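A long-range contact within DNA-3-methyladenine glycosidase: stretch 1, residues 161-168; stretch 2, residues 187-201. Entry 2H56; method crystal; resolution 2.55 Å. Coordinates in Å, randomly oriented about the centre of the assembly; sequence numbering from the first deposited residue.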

# COMPACT_ATOMS: atom_id res chain seq x y z
N ARG A 161 -3.67 7.23 -4.25
CA ARG A 161 -3.74 8.44 -3.42
C ARG A 161 -2.37 8.82 -2.91
O ARG A 161 -1.69 8.01 -2.35
CB ARG A 161 -4.68 8.21 -2.24
CG ARG A 161 -6.12 8.21 -2.63
CD ARG A 161 -6.61 9.63 -2.86
NE ARG A 161 -6.53 10.39 -1.61
CZ ARG A 161 -7.53 10.51 -0.73
NH1 ARG A 161 -8.73 9.98 -0.95
NH2 ARG A 161 -7.32 11.21 0.38
N LEU A 162 -1.96 10.06 -3.10
CA LEU A 162 -0.58 10.45 -2.79
C LEU A 162 -0.38 11.02 -1.36
O LEU A 162 0.75 11.34 -0.97
CB LEU A 162 -0.08 11.44 -3.85
CG LEU A 162 -0.11 10.90 -5.29
CD1 LEU A 162 0.55 11.84 -6.24
CD2 LEU A 162 0.61 9.54 -5.37
N ASP A 163 -1.45 11.10 -0.58
CA ASP A 163 -1.42 11.77 0.74
C ASP A 163 -1.60 10.78 1.93
O ASP A 163 -2.39 11.02 2.86
CB ASP A 163 -2.51 12.83 0.76
CG ASP A 163 -3.93 12.25 0.55
OD1 ASP A 163 -4.10 11.13 0.01
OD2 ASP A 163 -4.88 12.94 0.94
N VAL A 164 -0.86 9.69 1.88
CA VAL A 164 -0.96 8.58 2.82
C VAL A 164 0.42 8.35 3.44
O VAL A 164 1.43 8.35 2.75
CB VAL A 164 -1.41 7.31 2.04
CG1 VAL A 164 -1.50 6.07 2.97
CG2 VAL A 164 -2.76 7.56 1.30
N LEU A 165 0.48 8.18 4.74
CA LEU A 165 1.72 7.86 5.43
C LEU A 165 1.45 6.68 6.40
O LEU A 165 0.86 6.89 7.46
CB LEU A 165 2.15 9.09 6.20
CG LEU A 165 3.44 9.10 7.02
CD1 LEU A 165 4.69 9.14 6.15
CD2 LEU A 165 3.41 10.33 7.95
N SER A 166 1.83 5.45 6.05
CA SER A 166 1.50 4.36 6.95
C SER A 166 2.51 4.26 8.09
O SER A 166 3.56 3.60 8.00
CB SER A 166 1.38 3.03 6.25
OG SER A 166 0.98 2.07 7.22
N VAL A 167 2.17 4.89 9.20
CA VAL A 167 3.08 4.92 10.33
C VAL A 167 3.45 3.53 10.82
O VAL A 167 4.54 3.33 11.34
CB VAL A 167 2.50 5.78 11.45
CG1 VAL A 167 3.13 5.45 12.77
CG2 VAL A 167 2.73 7.24 11.05
N GLY A 168 2.57 2.55 10.61
CA GLY A 168 2.80 1.20 11.14
C GLY A 168 3.61 0.30 10.24
O GLY A 168 3.88 -0.81 10.60
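Stretch 2, residues 187-201: GKKLLIYHGKAWAPY

Stretch 2 begins as a helix, passes through a short 3-10 segment at Lys196 and Ala197, and finishes in a loop. Stretch 1 has no regular helix or strand. The two run in opposite senses: Lys188 lies nearest Val167, Gly195 nearest Leu165, and Tyr201 nearest Asp163. Lys188 CA is 6.1 Å from Val167 CA, Gly195 CA is 7.3 Å from Leu165 CA, and Tyr201 CA is 4.9 Å from Asp163 CA. No hydrogen bond joins the stretches, and the contact, which buries 494 Å² in all, is mainly apolar packing.

Gly187 makes no contact with stretch 1, but its O accepts the helical hydrogen bond from Leu191 N at 2.9 Å. Lys188 is the first residue to touch. Its side chain is extended through chi3, and its CG lies 3.4 Å from Val167 CG1, so the aliphatic part of the lysine makes this contact. Lys189 points away, and Leu190 is out of reach.

Leu191 returns one helical turn after Gly187 and points toward stretch 1. Its CD1 packs 3.9 Å from Leu165 CD1. Its CD2 lies 4.1 Å from Ser166 O and 4.0 Å from Val167 O. The side chain thus meets both a leucine methyl and the backbone of stretch 1. Ile192 points sideways, and its CG1 sits 3.7 Å from Val167 CG2. Val167 therefore touches Lys188, Leu191 and Ile192.

Tyr193 is out of reach. His194 turns its ring end away from stretch 1, and its ND1 donates to Leu190 O at 3.1 Å. Gly195 allows close approach: its CA lies 4.0 Å from Leu165 CD2. A CB at an ideal position here would fall 2.6 Å from that same Leu165 CD2, a clash.

Lys196 and Ala197 make no contact. Trp198 points back toward stretch 1. Leu165 CD1 meets the edge of its indole, near the ring plane, 3.6 Å from Trp198 CZ3. Leu165 thus packs against Leu191, Gly195 and Trp198.

Ala199 does not touch stretch 1. A cis peptide bond precedes Pro200, whose O lies 3.5 Å from Asp163 CB. Tyr201 N donates to Trp198 O at 2.8 Å, closing the turn. At Tyr201, the N-cap position of a following helix, the backbones come close: Tyr201 CA makes a CA-H...O contact of 3.2 Å with Leu162 O. The CB of Tyr201 points away, yet its ring still meets stretch 1, with Leu162 CB at the ring edge, 4.0 Å from Tyr201 CD1.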

# COMPACT_ATOMS: atom_id res chain seq x y z
N GLY A 187 11.94 4.18 14.52
CA GLY A 187 11.38 4.35 13.19
C GLY A 187 10.00 4.94 13.22
O GLY A 187 9.72 5.88 12.47
N LYS A 188 9.14 4.44 14.10
CA LYS A 188 7.78 4.95 14.19
C LYS A 188 7.83 6.47 14.47
O LYS A 188 7.34 7.28 13.67
CB LYS A 188 6.94 4.21 15.24
CG LYS A 188 5.44 4.35 15.00
CD LYS A 188 4.56 3.60 16.00
CE LYS A 188 3.12 4.22 16.07
NZ LYS A 188 1.99 3.23 15.95
N LYS A 189 8.48 6.85 15.56
CA LYS A 189 8.57 8.25 15.93
C LYS A 189 9.25 9.10 14.86
O LYS A 189 8.86 10.26 14.65
CB LYS A 189 9.33 8.38 17.25
CG LYS A 189 8.56 7.96 18.52
CD LYS A 189 9.47 8.05 19.72
CE LYS A 189 8.86 8.84 20.88
NZ LYS A 189 7.85 8.05 21.64
N LEU A 190 10.27 8.56 14.18
CA LEU A 190 11.02 9.34 13.17
C LEU A 190 10.08 9.64 12.03
O LEU A 190 10.02 10.76 11.51
CB LEU A 190 12.23 8.57 12.64
CG LEU A 190 13.47 8.54 13.55
CD1 LEU A 190 14.54 7.58 13.02
CD2 LEU A 190 14.05 9.92 13.75
N LEU A 191 9.36 8.60 11.63
CA LEU A 191 8.39 8.68 10.55
C LEU A 191 7.25 9.68 10.84
O LEU A 191 6.91 10.48 9.98
CB LEU A 191 7.87 7.28 10.30
CG LEU A 191 7.13 6.91 9.05
CD1 LEU A 191 7.83 7.43 7.77
CD2 LEU A 191 7.04 5.42 9.10
N ILE A 192 6.69 9.66 12.05
CA ILE A 192 5.68 10.65 12.41
C ILE A 192 6.23 12.06 12.35
O ILE A 192 5.56 12.97 11.86
CB ILE A 192 5.13 10.43 13.84
CG1 ILE A 192 4.23 9.18 13.87
CG2 ILE A 192 4.37 11.69 14.33
CD1 ILE A 192 3.81 8.77 15.25
N TYR A 193 7.45 12.25 12.84
CA TYR A 193 8.04 13.59 12.97
C TYR A 193 8.41 14.15 11.59
O TYR A 193 7.92 15.22 11.19
CB TYR A 193 9.25 13.50 13.88
CG TYR A 193 9.95 14.79 14.18
CD1 TYR A 193 11.00 15.23 13.38
CD2 TYR A 193 9.63 15.54 15.32
CE1 TYR A 193 11.69 16.40 13.66
CE2 TYR A 193 10.33 16.73 15.62
CZ TYR A 193 11.36 17.15 14.78
OH TYR A 193 12.08 18.32 15.03
N HIS A 194 9.21 13.41 10.84
CA HIS A 194 9.67 13.87 9.56
C HIS A 194 8.57 13.88 8.50
O HIS A 194 8.60 14.70 7.57
CB HIS A 194 10.85 13.02 9.11
CG HIS A 194 12.10 13.31 9.88
ND1 HIS A 194 12.43 12.66 11.05
CD2 HIS A 194 13.08 14.21 9.66
CE1 HIS A 194 13.56 13.15 11.51
NE2 HIS A 194 13.98 14.09 10.68
N GLY A 195 7.60 13.01 8.66
CA GLY A 195 6.44 12.94 7.74
C GLY A 195 5.66 14.22 7.56
O GLY A 195 5.10 14.49 6.50
N LYS A 196 5.65 15.04 8.61
CA LYS A 196 4.99 16.33 8.58
C LYS A 196 5.51 17.24 7.45
O LYS A 196 4.75 18.07 6.96
CB LYS A 196 5.12 17.00 9.95
CG LYS A 196 4.23 16.38 11.06
CD LYS A 196 4.59 16.86 12.51
CE LYS A 196 3.70 16.18 13.61
N ALA A 197 6.78 17.07 7.05
CA ALA A 197 7.44 17.85 5.98
C ALA A 197 6.94 17.56 4.56
O ALA A 197 7.25 18.31 3.64
CB ALA A 197 8.92 17.57 5.99
N TRP A 198 6.20 16.47 4.39
CA TRP A 198 5.93 15.97 3.05
C TRP A 198 4.52 16.20 2.56
O TRP A 198 4.27 15.98 1.38
CB TRP A 198 6.25 14.49 2.95
CG TRP A 198 7.54 14.16 3.50
CD1 TRP A 198 8.67 14.92 3.48
CD2 TRP A 198 7.86 12.95 4.18
NE1 TRP A 198 9.70 14.24 4.11
CE2 TRP A 198 9.22 13.03 4.54
CE3 TRP A 198 7.14 11.80 4.48
CZ2 TRP A 198 9.85 12.02 5.23
CZ3 TRP A 198 7.77 10.78 5.15
CH2 TRP A 198 9.12 10.90 5.51
N ALA A 199 3.63 16.69 3.41
CA ALA A 199 2.26 16.98 2.94
C ALA A 199 2.29 17.90 1.73
O ALA A 199 3.17 18.75 1.60
CB ALA A 199 1.41 17.57 4.02
N PRO A 200 1.36 17.69 0.79
CA PRO A 200 0.37 16.59 0.79
C PRO A 200 0.80 15.39 -0.11
O PRO A 200 -0.05 14.78 -0.77
CB PRO A 200 -0.86 17.30 0.22
CG PRO A 200 -0.27 18.21 -0.79
CD PRO A 200 1.15 18.56 -0.37
N TYR A 201 2.08 15.07 -0.17
CA TYR A 201 2.52 14.00 -1.05
C TYR A 201 3.26 12.93 -0.32
O TYR A 201 4.22 12.34 -0.83
CB TYR A 201 3.39 14.57 -2.15
CG TYR A 201 2.66 15.53 -3.01
CD1 TYR A 201 1.48 15.14 -3.65
CD2 TYR A 201 3.14 16.81 -3.24
CE1 TYR A 201 0.79 16.01 -4.49
CE2 TYR A 201 2.46 17.70 -4.08
CZ TYR A 201 1.28 17.29 -4.69
OH TYR A 201 0.58 18.13 -5.50